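Local coordinates for protein formate dehydrogenase (Pyrobaculum aerophilum, PDB 1QP8) that binds NADPH and is probably an oxidoreductase of the D-isomer specific 2-hydroxyacid dehydrogenase family, perhaps reducing glyoxylate or hydroxypyruvate, at residues A[55-60]-A[273-278]; A[73-78]-A[293-298]; A[37-42]-A[61-66]. All blocks are in the same frame, centred on the assembly; numbering follows the deposited sequence.

All three contacts gather about the small parallel sheet of strands 54-55 and 75-76. Contact 1 is the core one: every residue that touches is buried, and methyl groups pack loop 55-60 against helix 268-286 beside the NADPH. Contacts 2 and 3 are only partly buried. Contact 2 uses backbone hydrogen bonds to lay the C-terminal tail along strand 75-76, while contact 3 joins two loops through an arginine-histidine stack, a weak hydrogen bond and a small apolar patch. Asn78 ties contact 2 to contact 1 by bonding to Val57 O and Met274 O, and Val37 pairs its backbone with Gln55 and Val57, linking contact 3 to contact 1.

Contact 1 (A[55-60]-A[273-278]); sequences QVVTAG and QMVMEA. With NDP (NADPH dihydro-nicotinamide-adenine-dinucleotide phosphate), chain C.
Methyl groups do most of the joining between loop 55-60 and helix 268-286. Val57 CG1, anti to its own backbone N (chi1 -168°), meets Val275 CG2 at 3.7 Å, the two side chains crossing obliquely. On the preceding helix residue, Met274, a selenomethionine in this model, bends at chi3 (71°) and carries its CE to 3.9 Å from Thr58 CA. Farther along the helix, Ala278 CB faces Gln55 CG at 4.0 Å.

No hydrogen bond crosses the contact directly; both polar ends of Gln55 are satisfied all the same. Gln55 is folded at chi2, so that its NE2 turns back onto Val56 O (3.0 Å) from above the carbonyl plane, while its OE1 takes a bond from Asn281 on the same helix. Asn78 ND2 serves both sides, bonding to Val57 O and to Met274 O.

The far end of the loop touches the cofactor. Ala59 CB lies 3.4 Å from NDP C6N of the nicotinamide ring, and Gly60 CA is 3.3 Å from the ribose O3D. Apolar packing on the helix, with Asn78 as the shared polar link, is consistent with holding in place a segment whose last two residues, Ala59 and Gly60, line the NADPH pocket.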
loop_
_atom_site.group_PDB
_atom_site.type_symbol
_atom_site.label_atom_id
_atom_site.label_comp_id
_atom_site.label_asym_id
_atom_site.label_seq_id
_atom_site.Cartn_x
_atom_site.Cartn_y
_atom_site.Cartn_z
ATOM N N GLN A 55 -20.864 26.423 -6.512
ATOM C CA GLN A 55 -20.168 25.174 -6.781
ATOM C C GLN A 55 -18.783 25.276 -6.191
ATOM O O GLN A 55 -18.004 26.160 -6.570
ATOM C CB GLN A 55 -20.027 24.927 -8.280
ATOM C CG GLN A 55 -19.221 23.669 -8.621
ATOM C CD GLN A 55 -19.909 22.400 -8.146
ATOM O OE1 GLN A 55 -21.026 22.088 -8.584
ATOM N NE2 GLN A 55 -19.255 21.663 -7.242
ATOM N N VAL A 56 -18.479 24.371 -5.266
ATOM C CA VAL A 56 -17.175 24.346 -4.630
ATOM C C VAL A 56 -16.309 23.291 -5.309
ATOM O O VAL A 56 -16.779 22.212 -5.652
ATOM C CB VAL A 56 -17.287 24.013 -3.122
ATOM C CG1 VAL A 56 -15.907 24.142 -2.464
ATOM C CG2 VAL A 56 -18.290 24.946 -2.446
ATOM N N VAL A 57 -15.038 23.612 -5.500
ATOM C CA VAL A 57 -14.094 22.701 -6.138
ATOM C C VAL A 57 -13.634 21.563 -5.223
ATOM O O VAL A 57 -13.442 20.436 -5.670
ATOM C CB VAL A 57 -12.853 23.473 -6.614
ATOM C CG1 VAL A 57 -12.005 22.595 -7.527
ATOM C CG2 VAL A 57 -13.288 24.738 -7.334
ATOM N N THR A 58 -13.452 21.860 -3.944
ATOM C CA THR A 58 -12.999 20.850 -2.985
ATOM C C THR A 58 -14.081 19.815 -2.654
ATOM O O THR A 58 -15.266 20.017 -2.923
ATOM C CB THR A 58 -12.569 21.507 -1.679
ATOM O OG1 THR A 58 -13.699 22.176 -1.102
ATOM C CG2 THR A 58 -11.469 22.527 -1.934
ATOM N N ALA A 59 -13.678 18.710 -2.049
ATOM C CA ALA A 59 -14.641 17.678 -1.706
ATOM C C ALA A 59 -15.421 18.008 -0.438
ATOM O O ALA A 59 -16.560 17.557 -0.279
ATOM C CB ALA A 59 -13.937 16.352 -1.551
ATOM N N GLY A 60 -14.809 18.790 0.454
ATOM C CA GLY A 60 -15.461 19.156 1.703
ATOM C C GLY A 60 -16.084 20.531 1.665
ATOM O O GLY A 60 -15.833 21.274 0.726
ATOM N N GLN A 273 -8.524 17.842 -12.784
ATOM C CA GLN A 273 -9.691 16.983 -12.880
ATOM C C GLN A 273 -10.806 17.458 -11.942
ATOM O O GLN A 273 -11.969 17.553 -12.346
ATOM C CB GLN A 273 -9.330 15.549 -12.554
ATOM C CG GLN A 273 -10.461 14.619 -12.846
ATOM C CD GLN A 273 -10.260 13.269 -12.222
ATOM O OE1 GLN A 273 -9.236 12.610 -12.442
ATOM N NE2 GLN A 273 -11.239 12.838 -11.434
HETATM N N MSE A 274 -10.460 17.755 -10.691
HETATM C CA MSE A 274 -11.446 18.238 -9.745
HETATM C C MSE A 274 -12.142 19.450 -10.356
HETATM O O MSE A 274 -13.363 19.579 -10.298
HETATM C CB MSE A 274 -10.776 18.619 -8.431
HETATM C CG MSE A 274 -10.369 17.433 -7.572
HETATM SE SE MSE A 274 -9.260 17.936 -6.221
HETATM C CE MSE A 274 -10.367 18.869 -5.098
ATOM N N VAL A 275 -11.368 20.335 -10.966
ATOM C CA VAL A 275 -11.952 21.519 -11.574
ATOM C C VAL A 275 -12.832 21.177 -12.761
ATOM O O VAL A 275 -13.911 21.750 -12.907
ATOM C CB VAL A 275 -10.886 22.523 -12.011
ATOM C CG1 VAL A 275 -11.535 23.653 -12.821
ATOM C CG2 VAL A 275 -10.185 23.085 -10.765
HETATM N N MSE A 276 -12.414 20.230 -13.596
HETATM C CA MSE A 276 -13.262 19.896 -14.723
HETATM C C MSE A 276 -14.577 19.310 -14.247
HETATM O O MSE A 276 -15.650 19.655 -14.757
HETATM C CB MSE A 276 -12.553 18.958 -15.692
HETATM C CG MSE A 276 -11.646 19.709 -16.669
HETATM SE SE MSE A 276 -12.406 21.216 -17.411
HETATM C CE MSE A 276 -13.999 20.568 -17.997
ATOM N N GLU A 277 -14.510 18.463 -13.230
ATOM C CA GLU A 277 -15.723 17.855 -12.707
ATOM C C GLU A 277 -16.635 18.892 -12.071
ATOM O O GLU A 277 -17.857 18.782 -12.144
ATOM C CB GLU A 277 -15.372 16.771 -11.705
ATOM C CG GLU A 277 -16.098 15.496 -11.991
ATOM C CD GLU A 277 -15.427 14.318 -11.350
ATOM O OE1 GLU A 277 -14.293 13.985 -11.769
ATOM O OE2 GLU A 277 -16.027 13.728 -10.419
ATOM N N ALA A 278 -16.038 19.902 -11.452
ATOM C CA ALA A 278 -16.811 20.961 -10.828
ATOM C C ALA A 278 -17.504 21.748 -11.931
ATOM O O ALA A 278 -18.674 22.128 -11.809
ATOM C CB ALA A 278 -15.900 21.874 -10.043
HETATM P PA NDP C . -18.615 12.060 0.336
HETATM O O1A NDP C . -18.941 13.383 0.954
HETATM O O2A NDP C . -17.599 12.761 -0.479
HETATM O O5B NDP C . -18.629 11.487 1.883
HETATM C C5B NDP C . -19.952 10.902 2.221
HETATM C C4B NDP C . -19.761 9.582 3.053
HETATM O O4B NDP C . -19.429 9.797 4.479
HETATM C C3B NDP C . -21.071 8.706 3.154
HETATM O O3B NDP C . -20.735 7.375 3.504
HETATM C C2B NDP C . -21.794 9.528 4.222
HETATM O O2B NDP C . -22.971 9.131 4.826
HETATM C C1B NDP C . -20.699 9.755 5.179
HETATM N N9A NDP C . -20.979 10.807 6.101
HETATM C C8A NDP C . -21.124 12.158 5.927
HETATM N N7A NDP C . -21.362 12.793 7.075
HETATM C C5A NDP C . -21.366 11.785 8.007
HETATM C C6A NDP C . -21.577 11.794 9.435
HETATM N N6A NDP C . -21.826 12.956 10.069
HETATM N N1A NDP C . -21.524 10.574 10.099
HETATM C C2A NDP C . -21.273 9.420 9.367
HETATM N N3A NDP C . -21.077 9.328 8.063
HETATM C C4A NDP C . -21.120 10.566 7.445
HETATM O O3 NDP C . -17.343 11.147 0.430
HETATM P PN NDP C . -15.703 11.125 0.351
HETATM O O1N NDP C . -15.179 9.752 0.537
HETATM O O2N NDP C . -15.193 11.733 -0.920
HETATM O O5D NDP C . -15.187 12.095 1.599
HETATM C C5D NDP C . -15.176 13.527 1.388
HETATM C C4D NDP C . -14.547 14.143 2.648
HETATM O O4D NDP C . -13.175 13.692 2.761
HETATM C C3D NDP C . -14.499 15.667 2.544
HETATM O O3D NDP C . -15.712 16.197 3.052
HETATM C C2D NDP C . -13.222 16.001 3.360
HETATM O O2D NDP C . -13.526 16.257 4.740
HETATM C C1D NDP C . -12.296 14.784 3.127
HETATM N N1N NDP C . -11.239 15.025 2.033
HETATM C C2N NDP C . -9.869 14.938 2.459
HETATM C C3N NDP C . -8.886 15.156 1.462
HETATM C C7N NDP C . -7.372 15.067 1.897
HETATM O O7N NDP C . -6.532 15.068 1.017
HETATM N N7N NDP C . -7.104 14.992 3.229
HETATM C C4N NDP C . -9.166 15.452 0.073
HETATM C C5N NDP C . -10.580 15.505 -0.203
HETATM C C6N NDP C . -11.588 15.308 0.692
HETATM P P2B NDP C . -24.370 9.784 4.117
HETATM O O1X NDP C . -25.339 9.143 5.081
HETATM O O2X NDP C . -24.170 11.250 4.272
HETATM O O3X NDP C . -24.364 9.301 2.747
#

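Contact 2 (A[73-78]-A[293-298]); sequences VTVAGN and NIAKRE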
loop_
_atom_site.group_PDB
_atom_site.type_symbol
_atom_site.label_atom_id
_atom_site.label_comp_id
_atom_site.label_asym_id
_atom_site.label_seq_id
_atom_site.Cartn_x
_atom_site.Cartn_y
_atom_site.Cartn_z
ATOM N N VAL A 73 -29.223 29.708 -0.872
ATOM C CA VAL A 73 -28.207 29.636 -1.899
ATOM C C VAL A 73 -27.836 28.335 -2.575
ATOM O O VAL A 73 -27.282 28.376 -3.670
ATOM C CB VAL A 73 -26.938 30.341 -1.426
ATOM C CG1 VAL A 73 -25.763 30.053 -2.366
ATOM C CG2 VAL A 73 -27.206 31.835 -1.393
ATOM N N THR A 74 -28.126 27.180 -1.988
ATOM C CA THR A 74 -27.778 25.915 -2.670
ATOM C C THR A 74 -26.282 25.794 -2.918
ATOM O O THR A 74 -25.746 26.415 -3.826
ATOM C CB THR A 74 -28.429 25.786 -4.062
ATOM O OG1 THR A 74 -29.785 26.239 -4.005
ATOM C CG2 THR A 74 -28.383 24.338 -4.539
ATOM N N VAL A 75 -25.624 24.961 -2.130
ATOM C CA VAL A 75 -24.194 24.766 -2.237
ATOM C C VAL A 75 -23.896 23.334 -2.633
ATOM O O VAL A 75 -24.280 22.402 -1.937
ATOM C CB VAL A 75 -23.522 25.061 -0.877
ATOM C CG1 VAL A 75 -22.048 24.687 -0.919
ATOM C CG2 VAL A 75 -23.690 26.539 -0.528
ATOM N N ALA A 76 -23.226 23.141 -3.758
ATOM C CA ALA A 76 -22.877 21.782 -4.171
ATOM C C ALA A 76 -21.375 21.695 -4.113
ATOM O O ALA A 76 -20.676 22.632 -4.493
ATOM C CB ALA A 76 -23.351 21.495 -5.600
ATOM N N GLY A 77 -20.862 20.581 -3.627
ATOM C CA GLY A 77 -19.423 20.455 -3.585
ATOM C C GLY A 77 -18.963 19.379 -4.553
ATOM O O GLY A 77 -19.747 18.826 -5.333
ATOM N N ASN A 78 -17.668 19.121 -4.555
ATOM C CA ASN A 78 -17.150 18.052 -5.370
ATOM C C ASN A 78 -17.186 16.876 -4.392
ATOM O O ASN A 78 -17.794 16.982 -3.320
ATOM C CB ASN A 78 -15.722 18.351 -5.805
ATOM C CG ASN A 78 -15.583 18.528 -7.320
ATOM O OD1 ASN A 78 -16.256 17.852 -8.108
ATOM N ND2 ASN A 78 -14.684 19.422 -7.731
ATOM N N ASN A 293 -23.974 16.317 -5.422
ATOM C CA ASN A 293 -23.391 16.821 -4.198
ATOM C C ASN A 293 -24.006 18.053 -3.585
ATOM O O ASN A 293 -23.285 18.889 -3.023
ATOM C CB ASN A 293 -21.921 17.076 -4.435
ATOM C CG ASN A 293 -21.197 15.831 -4.821
ATOM O OD1 ASN A 293 -21.114 14.895 -4.034
ATOM N ND2 ASN A 293 -20.681 15.793 -6.035
ATOM N N ILE A 294 -25.324 18.184 -3.683
ATOM C CA ILE A 294 -25.982 19.339 -3.086
ATOM C C ILE A 294 -25.813 19.198 -1.573
ATOM O O ILE A 294 -26.140 18.162 -0.989
ATOM C CB ILE A 294 -27.483 19.351 -3.410
ATOM C CG1 ILE A 294 -27.694 19.437 -4.931
ATOM C CG2 ILE A 294 -28.168 20.472 -2.657
ATOM C CD1 ILE A 294 -27.363 20.768 -5.546
ATOM N N ALA A 295 -25.297 20.232 -0.930
ATOM C CA ALA A 295 -25.099 20.185 0.509
ATOM C C ALA A 295 -26.399 20.330 1.275
ATOM O O ALA A 295 -27.305 21.065 0.871
ATOM C CB ALA A 295 -24.150 21.278 0.936
ATOM N N LYS A 296 -26.476 19.617 2.390
ATOM C CA LYS A 296 -27.632 19.680 3.276
ATOM C C LYS A 296 -27.174 20.669 4.354
ATOM O O LYS A 296 -26.407 20.324 5.244
ATOM C CB LYS A 296 -27.894 18.298 3.869
ATOM C CG LYS A 296 -29.042 18.236 4.830
ATOM C CD LYS A 296 -29.220 16.828 5.367
ATOM C CE LYS A 296 -30.242 16.816 6.489
ATOM N NZ LYS A 296 -30.560 15.444 6.961
ATOM N N ARG A 297 -27.629 21.912 4.249
ATOM C CA ARG A 297 -27.232 22.969 5.178
ATOM C C ARG A 297 -27.181 22.616 6.661
ATOM O O ARG A 297 -26.185 22.893 7.317
ATOM C CB ARG A 297 -28.129 24.193 4.984
ATOM C CG ARG A 297 -27.567 25.475 5.571
ATOM C CD ARG A 297 -28.587 26.599 5.485
ATOM N NE ARG A 297 -28.083 27.852 6.038
ATOM C CZ ARG A 297 -27.290 28.699 5.386
ATOM N NH1 ARG A 297 -26.907 28.442 4.140
ATOM N NH2 ARG A 297 -26.874 29.807 5.987
ATOM N N GLU A 298 -28.226 22.001 7.208
ATOM C CA GLU A 298 -28.192 21.695 8.638
ATOM C C GLU A 298 -27.029 20.814 9.090
ATOM O O GLU A 298 -26.720 20.772 10.276
ATOM C CB GLU A 298 -29.510 21.084 9.111
ATOM C CG GLU A 298 -29.762 19.671 8.668
ATOM C CD GLU A 298 -30.965 19.088 9.373
ATOM O OE1 GLU A 298 -31.349 17.937 9.072
ATOM O OE2 GLU A 298 -31.524 19.792 10.240
#
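A single antiparallel bridge joins strand 75-76 to the tail that follows helix 268-286, in what is, by family, the catalytic domain of a D-isomer specific 2-hydroxyacid dehydrogenase, which draws on both ends of the chain. Strand 54-55 runs parallel along the other edge of strand 75-76, so the tail adds a third, short line of backbone to this small sheet. Ala76 and Ile294 form the non-hydrogen-bonded pair, and the two hydrogen bonds flank it. Ala295 N gives its proton to Val75 O at 2.6 Å, nearly along the C=O axis. Gly77 N bonds to Asn293 O at 3.0 Å, reaching it from above the carbonyl plane, and that same oxygen receives a CA-H contact from Ala76.

The side chains sort to the two sides of the bridge. On one, Ile294 folds back at both torsions (chi1 -61°, chi2 -72°) and crosses Thr74 obliquely, setting CD1 3.8 Å from Thr74 CG2 and 4.1 Å from Ala76 CB. On the other, Ala295 CB and Val75 CB approach to 4.2 Å, with Leu61 and Leu64 of the adjacent loop filling in around them. At the end nearer the cofactor, the Asn293 side chain comes to about 5 Å, between nearest atoms, from the diphosphate of the NADPH; its CG lies beside its own backbone N, 3.4 Å from Gly77 O.

Contact 3 (A[37-42]-A[61-66]); sequences VSRITA and LDHLPW
His63, Pro65 and Ile40 bury the most surface here. The His63 side chain comes out of a type I turn, Leu61 to Leu64, with CG between the backbone N and the carbonyl carbon (chi1 59°), and sets out toward segment 37-42. Its NE2 makes a weak hydrogen bond to Ser38 O at 2.9 Å, bent to 126°, the oxygen sitting at the ring edge near its plane. Over one face the Arg39 guanidinium lies flat, centres 4.3 Å apart and planes at 16°, with Arg39 CG also reaching His63 CD2 at 3.7 Å. A positive charge on the guanidinium so close would probably disfavour protonation of the imidazole. An alanine at His63 would remove the ring, and would probably leave the guanidinium less firmly placed and Ser38 O without this donor.

Two residues on, the Pro65 ring meets Ile40 at about a right angle. Ile40 CG2 touches Pro65 CD at 3.7 Å and Leu64 CD2 at 3.9 Å, while Ile40 O faces the CG and CD edge of the proline.

Thr41 then takes the N-cap position of helix 42-47, so segment 37-42 runs from this contact straight into that helix. Leu64 and Trp66 touch Val75 of strand 75-76, while Val37 is backbone-bonded to Gln55 and Val57 beside strand 54-55, so both segments pack against the same small sheet.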
loop_
_atom_site.group_PDB
_atom_site.type_symbol
_atom_site.label_atom_id
_atom_site.label_comp_id
_atom_site.label_asym_id
_atom_site.label_seq_id
_atom_site.Cartn_x
_atom_site.Cartn_y
_atom_site.Cartn_z
ATOM N N VAL A 37 -15.978 28.382 -6.700
ATOM C CA VAL A 37 -14.912 28.828 -5.819
ATOM C C VAL A 37 -14.297 27.644 -5.066
ATOM O O VAL A 37 -14.757 26.492 -5.178
ATOM C CB VAL A 37 -15.438 29.804 -4.712
ATOM C CG1 VAL A 37 -16.297 30.895 -5.319
ATOM C CG2 VAL A 37 -16.224 29.013 -3.649
ATOM N N SER A 38 -13.276 27.961 -4.273
ATOM C CA SER A 38 -12.599 26.981 -3.444
ATOM C C SER A 38 -12.834 27.440 -2.002
ATOM O O SER A 38 -13.024 26.647 -1.081
ATOM C CB SER A 38 -11.116 26.969 -3.758
ATOM O OG SER A 38 -10.648 25.639 -3.807
ATOM N N ARG A 39 -12.815 28.746 -1.823
ATOM C CA ARG A 39 -13.057 29.346 -0.531
ATOM C C ARG A 39 -13.841 30.615 -0.853
ATOM O O ARG A 39 -13.816 31.102 -1.992
ATOM C CB ARG A 39 -11.735 29.666 0.183
ATOM C CG ARG A 39 -11.273 28.572 1.144
ATOM C CD ARG A 39 -9.884 28.045 0.807
ATOM N NE ARG A 39 -9.879 26.588 0.628
ATOM C CZ ARG A 39 -9.759 25.693 1.609
ATOM N NH1 ARG A 39 -9.623 26.089 2.870
ATOM N NH2 ARG A 39 -9.789 24.393 1.329
ATOM N N ILE A 40 -14.567 31.138 0.125
ATOM C CA ILE A 40 -15.333 32.341 -0.123
ATOM C C ILE A 40 -15.523 33.044 1.201
ATOM O O ILE A 40 -15.819 32.410 2.208
ATOM C CB ILE A 40 -16.693 31.997 -0.773
ATOM C CG1 ILE A 40 -17.340 33.266 -1.329
ATOM C CG2 ILE A 40 -17.596 31.315 0.221
ATOM C CD1 ILE A 40 -18.666 33.024 -2.064
ATOM N N THR A 41 -15.324 34.354 1.206
ATOM C CA THR A 41 -15.458 35.121 2.434
ATOM C C THR A 41 -16.816 35.786 2.533
ATOM O O THR A 41 -17.553 35.878 1.549
ATOM C CB THR A 41 -14.390 36.231 2.520
ATOM O OG1 THR A 41 -14.604 37.182 1.469
ATOM C CG2 THR A 41 -12.995 35.636 2.390
ATOM N N ALA A 42 -17.145 36.259 3.727
ATOM C CA ALA A 42 -18.410 36.933 3.912
ATOM C C ALA A 42 -18.377 38.248 3.147
ATOM O O ALA A 42 -19.426 38.767 2.760
ATOM C CB ALA A 42 -18.657 37.187 5.368
ATOM N N LEU A 61 -16.879 20.876 2.679
ATOM C CA LEU A 61 -17.543 22.178 2.720
ATOM C C LEU A 61 -17.503 22.853 4.086
ATOM O O LEU A 61 -18.063 23.936 4.265
ATOM C CB LEU A 61 -19.004 22.036 2.323
ATOM C CG LEU A 61 -19.385 21.039 1.241
ATOM C CD1 LEU A 61 -20.886 21.103 1.065
ATOM C CD2 LEU A 61 -18.689 21.358 -0.074
ATOM N N ASP A 62 -16.861 22.210 5.051
ATOM C CA ASP A 62 -16.775 22.762 6.398
ATOM C C ASP A 62 -16.097 24.132 6.426
ATOM O O ASP A 62 -16.434 24.982 7.256
ATOM C CB ASP A 62 -16.009 21.802 7.300
ATOM C CG ASP A 62 -14.642 21.455 6.745
ATOM O OD1 ASP A 62 -14.570 20.719 5.727
ATOM O OD2 ASP A 62 -13.640 21.927 7.328
ATOM N N HIS A 63 -15.152 24.350 5.516
ATOM C CA HIS A 63 -14.442 25.621 5.465
ATOM C C HIS A 63 -15.301 26.816 5.031
ATOM O O HIS A 63 -14.899 27.968 5.201
ATOM C CB HIS A 63 -13.242 25.508 4.536
ATOM C CG HIS A 63 -13.608 25.127 3.143
ATOM N ND1 HIS A 63 -14.026 23.858 2.808
ATOM C CD2 HIS A 63 -13.657 25.856 2.003
ATOM C CE1 HIS A 63 -14.315 23.819 1.519
ATOM N NE2 HIS A 63 -14.099 25.018 1.007
ATOM N N LEU A 64 -16.477 26.558 4.470
ATOM C CA LEU A 64 -17.347 27.646 4.029
ATOM C C LEU A 64 -17.998 28.407 5.176
ATOM O O LEU A 64 -18.460 27.808 6.150
ATOM C CB LEU A 64 -18.460 27.104 3.144
ATOM C CG LEU A 64 -18.116 26.445 1.817
ATOM C CD1 LEU A 64 -19.429 25.983 1.178
ATOM C CD2 LEU A 64 -17.402 27.430 0.901
ATOM N N PRO A 65 -18.081 29.740 5.053
ATOM C CA PRO A 65 -18.688 30.600 6.075
ATOM C C PRO A 65 -19.972 30.010 6.626
ATOM O O PRO A 65 -20.159 29.938 7.832
ATOM C CB PRO A 65 -18.983 31.875 5.324
ATOM C CG PRO A 65 -17.911 31.941 4.318
ATOM C CD PRO A 65 -17.754 30.512 3.841
ATOM N N TRP A 66 -20.859 29.595 5.734
ATOM C CA TRP A 66 -22.138 29.014 6.123
ATOM C C TRP A 66 -23.016 29.993 6.887
ATOM O O TRP A 66 -24.166 30.216 6.512
ATOM C CB TRP A 66 -21.941 27.739 6.952
ATOM C CG TRP A 66 -21.687 26.547 6.101
ATOM C CD1 TRP A 66 -20.595 25.731 6.136
ATOM C CD2 TRP A 66 -22.527 26.041 5.043
ATOM N NE1 TRP A 66 -20.694 24.753 5.166
ATOM C CE2 TRP A 66 -21.872 24.922 4.482
ATOM C CE3 TRP A 66 -23.765 26.441 4.522
ATOM C CZ2 TRP A 66 -22.413 24.180 3.418
ATOM C CZ3 TRP A 66 -24.306 25.708 3.460
ATOM C CH2 TRP A 66 -23.626 24.588 2.919
#